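Local coordinates for d-3-phosphoglycerate dehydrogenase oxidoreductase protein (PDB 3GG9), which probably oxidises 3-phospho-D-glycerate with the help of NAD, as a member of the D-isomer specific 2-hydroxyacid dehydrogenase family, at residues 117-122 with 156-161; 113-118 with 218-223. One frame throughout, in Å; residues are numbered along the deposited sequence.

Contact 1. Residues 117-122 with 156-161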
ATOM      1  N   ALA A 117       0.784   2.194   4.694  1.00 15.07           N
ATOM      2  CA  ALA A 117       0.786   1.187   3.641  1.00 17.43           C
ATOM      3  C   ALA A 117      -0.613   0.588   3.556  1.00 23.46           C
ATOM      4  O   ALA A 117      -1.134   0.374   2.472  1.00 22.97           O
ATOM      5  CB  ALA A 117       1.838   0.088   3.970  1.00 16.87           C
ATOM      6  N   LEU A 118      -1.226   0.374   4.714  1.00 23.11           N
ATOM      7  CA  LEU A 118      -2.610  -0.147   4.779  1.00 20.76           C
ATOM      8  C   LEU A 118      -3.675   0.848   4.327  1.00 16.77           C
ATOM      9  O   LEU A 118      -4.621   0.466   3.672  1.00 19.59           O
ATOM     10  CB  LEU A 118      -2.929  -0.633   6.190  1.00 27.71           C
ATOM     11  CG  LEU A 118      -2.349  -1.977   6.613  1.00 31.76           C
ATOM     12  CD1 LEU A 118      -2.722  -2.240   8.060  1.00 30.55           C
ATOM     13  CD2 LEU A 118      -2.879  -3.085   5.704  1.00 26.95           C
ATOM     14  N   VAL A 119      -3.530   2.119   4.707  1.00 20.71           N
ATOM     15  CA  VAL A 119      -4.359   3.217   4.188  1.00 17.64           C
ATOM     16  C   VAL A 119      -4.378   3.241   2.671  1.00 19.31           C
ATOM     17  O   VAL A 119      -5.445   3.246   2.083  1.00 22.44           O
ATOM     18  CB  VAL A 119      -3.892   4.665   4.708  1.00 11.61           C
ATOM     19  CG1 VAL A 119      -4.640   5.738   3.990  1.00 14.55           C
ATOM     20  CG2 VAL A 119      -4.129   4.780   6.188  1.00 16.60           C
ATOM     21  N   MET A 120      -3.190   3.309   2.052  1.00 19.58           N
ATOM     22  CA  MET A 120      -3.055   3.298   0.596  1.00 15.92           C
ATOM     23  C   MET A 120      -3.539   1.983  -0.048  1.00 28.96           C
ATOM     24  O   MET A 120      -4.230   2.007  -1.068  1.00 23.39           O
ATOM     25  CB  MET A 120      -1.617   3.648   0.217  1.00 24.63           C
ATOM     26  CG  MET A 120      -1.270   5.025   0.777  1.00 21.46           C
ATOM     27  SD  MET A 120       0.047   5.824  -0.123  1.00 23.33           S
ATOM     28  CE  MET A 120      -0.998   6.618  -1.356  1.00 25.10           C
ATOM     29  N   ALA A 121      -3.217   0.855   0.581  1.00 24.58           N
ATOM     30  CA  ALA A 121      -3.598  -0.447   0.049  1.00 23.52           C
ATOM     31  C   ALA A 121      -5.112  -0.543   0.042  1.00 19.95           C
ATOM     32  O   ALA A 121      -5.693  -0.890  -0.972  1.00 24.07           O
ATOM     33  CB  ALA A 121      -2.971  -1.575   0.865  1.00 19.77           C
ATOM     34  N   ALA A 122      -5.744  -0.162   1.152  1.00 21.88           N
ATOM     35  CA  ALA A 122      -7.216  -0.192   1.259  1.00 20.37           C
ATOM     36  C   ALA A 122      -7.900   0.822   0.335  1.00 27.34           C
ATOM     37  O   ALA A 122      -8.781   0.473  -0.451  1.00 21.56           O
ATOM     38  CB  ALA A 122      -7.635   0.007   2.723  1.00 18.14           C
ATOM     39  N   ARG A 156      -9.933   5.398  -4.429  1.00 21.26           N
ATOM     40  CA  ARG A 156     -10.225   6.723  -3.916  1.00 23.37           C
ATOM     41  C   ARG A 156      -8.916   7.464  -3.651  1.00 21.71           C
ATOM     42  O   ARG A 156      -7.973   6.910  -3.099  1.00 25.30           O
ATOM     43  CB  ARG A 156     -11.054   6.647  -2.635  1.00 29.86           C
ATOM     44  CG  ARG A 156     -12.140   5.569  -2.674  1.00 24.91           C
ATOM     45  CD  ARG A 156     -13.041   5.634  -1.442  1.00 33.51           C
ATOM     46  NE  ARG A 156     -14.296   6.325  -1.712  1.00 48.80           N
ATOM     47  CZ  ARG A 156     -14.537   7.596  -1.420  1.00 48.21           C
ATOM     48  NH1 ARG A 156     -13.620   8.357  -0.831  1.00 55.56           N
ATOM     49  NH2 ARG A 156     -15.709   8.099  -1.722  1.00 37.69           N
ATOM     50  N   VAL A 157      -8.897   8.724  -4.052  1.00 22.65           N
ATOM     51  CA  VAL A 157      -7.725   9.592  -3.898  1.00 20.88           C
ATOM     52  C   VAL A 157      -7.730  10.089  -2.448  1.00 25.21           C
ATOM     53  O   VAL A 157      -8.797  10.244  -1.848  1.00 25.90           O
ATOM     54  CB  VAL A 157      -7.780  10.764  -4.922  1.00 26.02           C
ATOM     55  CG1 VAL A 157      -8.967  11.604  -4.698  1.00 26.52           C
ATOM     56  CG2 VAL A 157      -6.557  11.635  -4.882  1.00 28.08           C
ATOM     57  N   LEU A 158      -6.541  10.291  -1.877  1.00 24.13           N
ATOM     58  CA  LEU A 158      -6.422  10.823  -0.525  1.00 26.02           C
ATOM     59  C   LEU A 158      -6.462  12.344  -0.522  1.00 26.16           C
ATOM     60  O   LEU A 158      -7.098  12.936   0.349  1.00 23.12           O
ATOM     61  CB  LEU A 158      -5.142  10.328   0.149  1.00 20.99           C
ATOM     62  CG  LEU A 158      -5.019   8.812   0.341  1.00 28.80           C
ATOM     63  CD1 LEU A 158      -3.643   8.493   0.930  1.00 27.10           C
ATOM     64  CD2 LEU A 158      -6.086   8.306   1.261  1.00 24.74           C
ATOM     65  N   LYS A 159      -5.779  12.963  -1.481  1.00 24.20           N
ATOM     66  CA  LYS A 159      -5.727  14.436  -1.570  1.00 29.16           C
ATOM     67  C   LYS A 159      -7.097  15.077  -1.367  1.00 26.82           C
ATOM     68  O   LYS A 159      -8.036  14.736  -2.059  1.00 21.66           O
ATOM     69  CB  LYS A 159      -5.152  14.911  -2.913  1.00 28.67           C
ATOM     70  CG  LYS A 159      -5.001  16.449  -2.985  1.00 28.55           C
ATOM     71  CD  LYS A 159      -4.444  16.942  -4.321  1.00 30.26           C
ATOM     72  CE  LYS A 159      -4.054  18.398  -4.201  1.00 35.92           C
ATOM     73  NZ  LYS A 159      -3.624  18.989  -5.487  1.00 44.11           N
ATOM     74  N   GLY A 160      -7.201  15.971  -0.386  1.00 28.22           N
ATOM     75  CA  GLY A 160      -8.414  16.751  -0.177  1.00 30.24           C
ATOM     76  C   GLY A 160      -9.471  16.050   0.652  1.00 30.07           C
ATOM     77  O   GLY A 160     -10.538  16.608   0.879  1.00 30.53           O
ATOM     78  N   GLN A 161      -9.180  14.820   1.084  1.00 27.44           N
ATOM     79  CA  GLN A 161     -10.038  14.066   1.987  1.00 29.67           C
ATOM     80  C   GLN A 161      -9.659  14.276   3.446  1.00 30.83           C
ATOM     81  O   GLN A 161      -8.606  14.813   3.768  1.00 25.66           O
ATOM     82  CB  GLN A 161      -9.957  12.577   1.660  1.00 28.43           C
ATOM     83  CG  GLN A 161     -10.375  12.273   0.253  1.00 36.45           C
ATOM     84  CD  GLN A 161     -11.848  12.010   0.168  1.00 46.52           C
ATOM     85  OE1 GLN A 161     -12.301  10.892   0.424  1.00 49.27           O
ATOM     86  NE2 GLN A 161     -12.618  13.043  -0.177  1.00 46.68           N
TER
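The carbonyl O of L158 accepts a hydrogen bond from the backbone N of Q161 (2.9 Å), closing a type II beta turn, while the side chain of L158 reaches across to V119 and M120. The turn runs through K159 and G160, and the positive phi of G160 (85°) is what its third position requires. L158 thus stands at the start of the turn, with its side chain setting off toward helix 109-123. Its two methyls divide the work. CD1 meets the thioether methyl CE of M120 at 4.0 Å, and CD2 meets CG1 of V119 at the same separation. Both are ordinary van der Waals contacts between buried apolar groups. A bend about the last torsion of M120 (chi3 88°) turns CE off the line of the chain, and this side chain crosses that of L158 at about a right angle. The V119 branch that makes contact is the one anti to the backbone N (chi1 172°). On the loop, NH1 of R156 makes a weak hydrogen bond to OE1 of Q161, which lies in the guanidinium plane at its edge.

The backbone N of L158 and that of K159 are each bonded to a carboxylate oxygen of E113 of the second subunit, so the loop that meets this helix is also pinned across the dimer. W116 and Q123 pack on L158 from the same helix. V119 rests on V248 of strand 246-249, so the contact joins the helix to the loop that precedes strand 162-166 of the parallel sheet.

Contact 2. Residues 113-118 with 218-223; sequences ELTWAL and VLSVHL
T115 and S220 both point an atom anti to the backbone N: T115 sends CG2 that way and S220 sends OG (chi1 -175°), and the two atoms meet between helix 109-123 and strand 218-221. H222 instead sets CG anti to its carbonyl carbon (chi1 -57°), which brings its imidazole back from just past the end of the strand to meet T115, the two side chains coming from opposite directions. The setting is the Rossmann-type nucleotide-binding domain, where the helix lies over a parallel sheet: S220 on the strand and H222 just beyond its end turn toward the helix, and V221 between them turns away.

A single methyl does most of the touching. CG2 of T115 lies 3.3 Å from OG of S220 and 3.5 Å from CE1 of H222, coming up to the imidazole at its edge and near its plane. OG1 of T115 also stands in the ring plane, beside the same carbon. That hydroxyl is engaged within and beyond its helix, being hydrogen-bonded to O of P111, one turn earlier, and to OG1 of T250; these bonds fix its rotation and so the place of the methyl.

W116, the next residue along, turns to another neighbourhood, its indole edge-to-face with Y178 and packed on V175 of helix 170-181, which also touches H222. What is probably the glycine-rich GxGxxG-type turn abuts the H222 side chain. Bound glycerol and sulfate, both probably from the crystallisation liquor, lie about 4 and 5 Å from that side chain, consistent with a pocket at this end of the sheet. On its T115 side the imidazole also presents NE2, 3.8 Å from CG2 of T115.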
ATOM      1  N   GLU A 113       4.721   3.555   9.190  1.00 15.45           N
ATOM      2  CA  GLU A 113       4.771   3.329   7.758  1.00 14.58           C
ATOM      3  C   GLU A 113       3.804   2.222   7.392  1.00 18.80           C
ATOM      4  O   GLU A 113       3.162   2.261   6.356  1.00 20.81           O
ATOM      5  CB  GLU A 113       6.162   2.953   7.316  1.00 18.13           C
ATOM      6  CG  GLU A 113       7.093   4.169   7.429  1.00 18.01           C
ATOM      7  CD  GLU A 113       8.388   4.008   6.679  1.00 32.44           C
ATOM      8  OE1 GLU A 113       8.561   2.976   6.018  1.00 20.19           O
ATOM      9  OE2 GLU A 113       9.240   4.930   6.730  1.00 20.02           O
ATOM     10  N   LEU A 114       3.726   1.256   8.266  1.00 13.35           N
ATOM     11  CA  LEU A 114       2.812   0.122   8.017  1.00 18.85           C
ATOM     12  C   LEU A 114       1.353   0.587   8.008  1.00 18.51           C
ATOM     13  O   LEU A 114       0.565   0.151   7.159  1.00 22.59           O
ATOM     14  CB  LEU A 114       3.032  -0.949   9.062  1.00 20.08           C
ATOM     15  CG  LEU A 114       2.357  -2.310   8.783  1.00 18.90           C
ATOM     16  CD1 LEU A 114       0.911  -2.382   9.353  1.00 24.19           C
ATOM     17  CD2 LEU A 114       2.382  -2.675   7.271  1.00 18.00           C
ATOM     18  N   THR A 115       0.982   1.410   8.984  1.00 19.91           N
ATOM     19  CA  THR A 115      -0.331   2.077   8.987  1.00 20.44           C
ATOM     20  C   THR A 115      -0.678   2.740   7.654  1.00 27.53           C
ATOM     21  O   THR A 115      -1.771   2.565   7.119  1.00 16.20           O
ATOM     22  CB  THR A 115      -0.431   3.126  10.141  1.00 20.91           C
ATOM     23  OG1 THR A 115      -0.177   2.469  11.379  1.00 24.73           O
ATOM     24  CG2 THR A 115      -1.815   3.771  10.180  1.00 20.09           C
ATOM     25  N   TRP A 116       0.268   3.489   7.108  1.00 19.72           N
ATOM     26  CA  TRP A 116       0.055   4.187   5.848  1.00 21.90           C
ATOM     27  C   TRP A 116       0.005   3.266   4.651  1.00 12.79           C
ATOM     28  O   TRP A 116      -0.733   3.523   3.715  1.00 21.44           O
ATOM     29  CB  TRP A 116       1.151   5.253   5.610  1.00 17.07           C
ATOM     30  CG  TRP A 116       0.588   6.330   4.746  1.00 22.77           C
ATOM     31  CD1 TRP A 116       0.853   6.551   3.434  1.00 22.67           C
ATOM     32  CD2 TRP A 116      -0.423   7.278   5.121  1.00 23.26           C
ATOM     33  NE1 TRP A 116       0.097   7.623   2.968  1.00 23.95           N
ATOM     34  CE2 TRP A 116      -0.692   8.077   3.992  1.00 25.52           C
ATOM     35  CE3 TRP A 116      -1.109   7.540   6.317  1.00 22.13           C
ATOM     36  CZ2 TRP A 116      -1.633   9.115   4.017  1.00 20.37           C
ATOM     37  CZ3 TRP A 116      -2.047   8.565   6.340  1.00 24.09           C
ATOM     38  CH2 TRP A 116      -2.293   9.343   5.207  1.00 19.01           C
ATOM     39  N   ALA A 117       0.784   2.194   4.694  1.00 15.07           N
ATOM     40  CA  ALA A 117       0.786   1.187   3.641  1.00 17.43           C
ATOM     41  C   ALA A 117      -0.613   0.588   3.556  1.00 23.46           C
ATOM     42  O   ALA A 117      -1.134   0.374   2.472  1.00 22.97           O
ATOM     43  CB  ALA A 117       1.838   0.088   3.970  1.00 16.87           C
ATOM     44  N   LEU A 118      -1.226   0.374   4.714  1.00 23.11           N
ATOM     45  CA  LEU A 118      -2.610  -0.147   4.779  1.00 20.76           C
ATOM     46  C   LEU A 118      -3.675   0.848   4.327  1.00 16.77           C
ATOM     47  O   LEU A 118      -4.621   0.466   3.672  1.00 19.59           O
ATOM     48  CB  LEU A 118      -2.929  -0.633   6.190  1.00 27.71           C
ATOM     49  CG  LEU A 118      -2.349  -1.977   6.613  1.00 31.76           C
ATOM     50  CD1 LEU A 118      -2.722  -2.240   8.060  1.00 30.55           C
ATOM     51  CD2 LEU A 118      -2.879  -3.085   5.704  1.00 26.95           C
ATOM     52  N   VAL A 218     -10.907   8.661   6.263  1.00 28.39           N
ATOM     53  CA  VAL A 218     -10.022   7.624   6.767  1.00 27.01           C
ATOM     54  C   VAL A 218      -9.849   7.949   8.247  1.00 24.93           C
ATOM     55  O   VAL A 218      -9.543   9.084   8.617  1.00 24.94           O
ATOM     56  CB  VAL A 218      -8.647   7.641   6.012  1.00 23.58           C
ATOM     57  CG1 VAL A 218      -7.615   6.741   6.682  1.00 17.49           C
ATOM     58  CG2 VAL A 218      -8.820   7.272   4.520  1.00 18.59           C
ATOM     59  N   LEU A 219     -10.083   6.964   9.105  1.00 19.92           N
ATOM     60  CA  LEU A 219      -9.881   7.164  10.533  1.00 22.44           C
ATOM     61  C   LEU A 219      -8.890   6.130  11.033  1.00 28.05           C
ATOM     62  O   LEU A 219      -9.109   4.915  10.926  1.00 24.18           O
ATOM     63  CB  LEU A 219     -11.206   7.108  11.307  1.00 23.07           C
ATOM     64  CG  LEU A 219     -11.183   7.599  12.769  1.00 22.58           C
ATOM     65  CD1 LEU A 219     -12.577   8.057  13.156  1.00 29.25           C
ATOM     66  CD2 LEU A 219     -10.650   6.575  13.787  1.00 24.26           C
ATOM     67  N   SER A 220      -7.794   6.607  11.598  1.00 21.07           N
ATOM     68  CA  SER A 220      -6.789   5.683  12.058  1.00 23.95           C
ATOM     69  C   SER A 220      -6.550   5.832  13.535  1.00 25.95           C
ATOM     70  O   SER A 220      -6.382   6.962  14.039  1.00 23.32           O
ATOM     71  CB  SER A 220      -5.493   5.837  11.268  1.00 22.27           C
ATOM     72  OG  SER A 220      -4.584   4.835  11.665  1.00 26.09           O
ATOM     73  N   VAL A 221      -6.521   4.680  14.212  1.00 19.14           N
ATOM     74  CA  VAL A 221      -6.387   4.581  15.688  1.00 19.90           C
ATOM     75  C   VAL A 221      -4.959   4.337  16.191  1.00 25.32           C
ATOM     76  O   VAL A 221      -4.329   3.336  15.844  1.00 26.20           O
ATOM     77  CB  VAL A 221      -7.326   3.460  16.258  1.00 24.43           C
ATOM     78  CG1 VAL A 221      -7.353   3.522  17.769  1.00 28.29           C
ATOM     79  CG2 VAL A 221      -8.703   3.670  15.743  1.00 24.54           C
ATOM     80  N   HIS A 222      -4.456   5.262  17.017  1.00 23.05           N
ATOM     81  CA  HIS A 222      -3.117   5.148  17.589  1.00 24.08           C
ATOM     82  C   HIS A 222      -3.073   5.331  19.100  1.00 31.87           C
ATOM     83  O   HIS A 222      -2.562   6.331  19.606  1.00 25.89           O
ATOM     84  CB  HIS A 222      -2.205   6.114  16.878  1.00 22.17           C
ATOM     85  CG  HIS A 222      -2.171   5.877  15.411  1.00 20.60           C
ATOM     86  ND1 HIS A 222      -1.488   4.822  14.855  1.00 23.87           N
ATOM     87  CD2 HIS A 222      -2.805   6.501  14.393  1.00 24.93           C
ATOM     88  CE1 HIS A 222      -1.675   4.828  13.549  1.00 19.51           C
ATOM     89  NE2 HIS A 222      -2.476   5.831  13.246  1.00 21.34           N
ATOM     90  N   LEU A 223      -3.593   4.337  19.809  1.00 27.31           N
ATOM     91  CA  LEU A 223      -3.707   4.383  21.266  1.00 27.45           C
ATOM     92  C   LEU A 223      -3.049   3.153  21.860  1.00 29.04           C
ATOM     93  O   LEU A 223      -3.082   2.081  21.260  1.00 28.93           O
ATOM     94  CB  LEU A 223      -5.186   4.394  21.680  1.00 31.62           C
ATOM     95  CG  LEU A 223      -6.095   5.531  21.213  1.00 27.52           C
ATOM     96  CD1 LEU A 223      -7.556   5.211  21.496  1.00 36.96           C
ATOM     97  CD2 LEU A 223      -5.684   6.839  21.901  1.00 34.39           C
TER

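Helix 109-123 carries both contacts: contact 2 uses its earlier part and contact 1 its later part, with A117 and L118 common to the two. Their centres lie 11 Å apart, and they meet where CD1 of L158 packs 3.7 Å from CZ2 of W116 and CG2 of V119 lies 4.0 Å from CG1 of V218. Along the chain the helix comes first, then the loop 156-161 leading into strand 162-166, and finally strand 218-221, its neighbour in the seven-stranded parallel sheet. The helix is thereby tied to two adjacent parts of the NAD-binding domain, and both contacts also touch the second subunit, so domain core and dimer interface are continuous here.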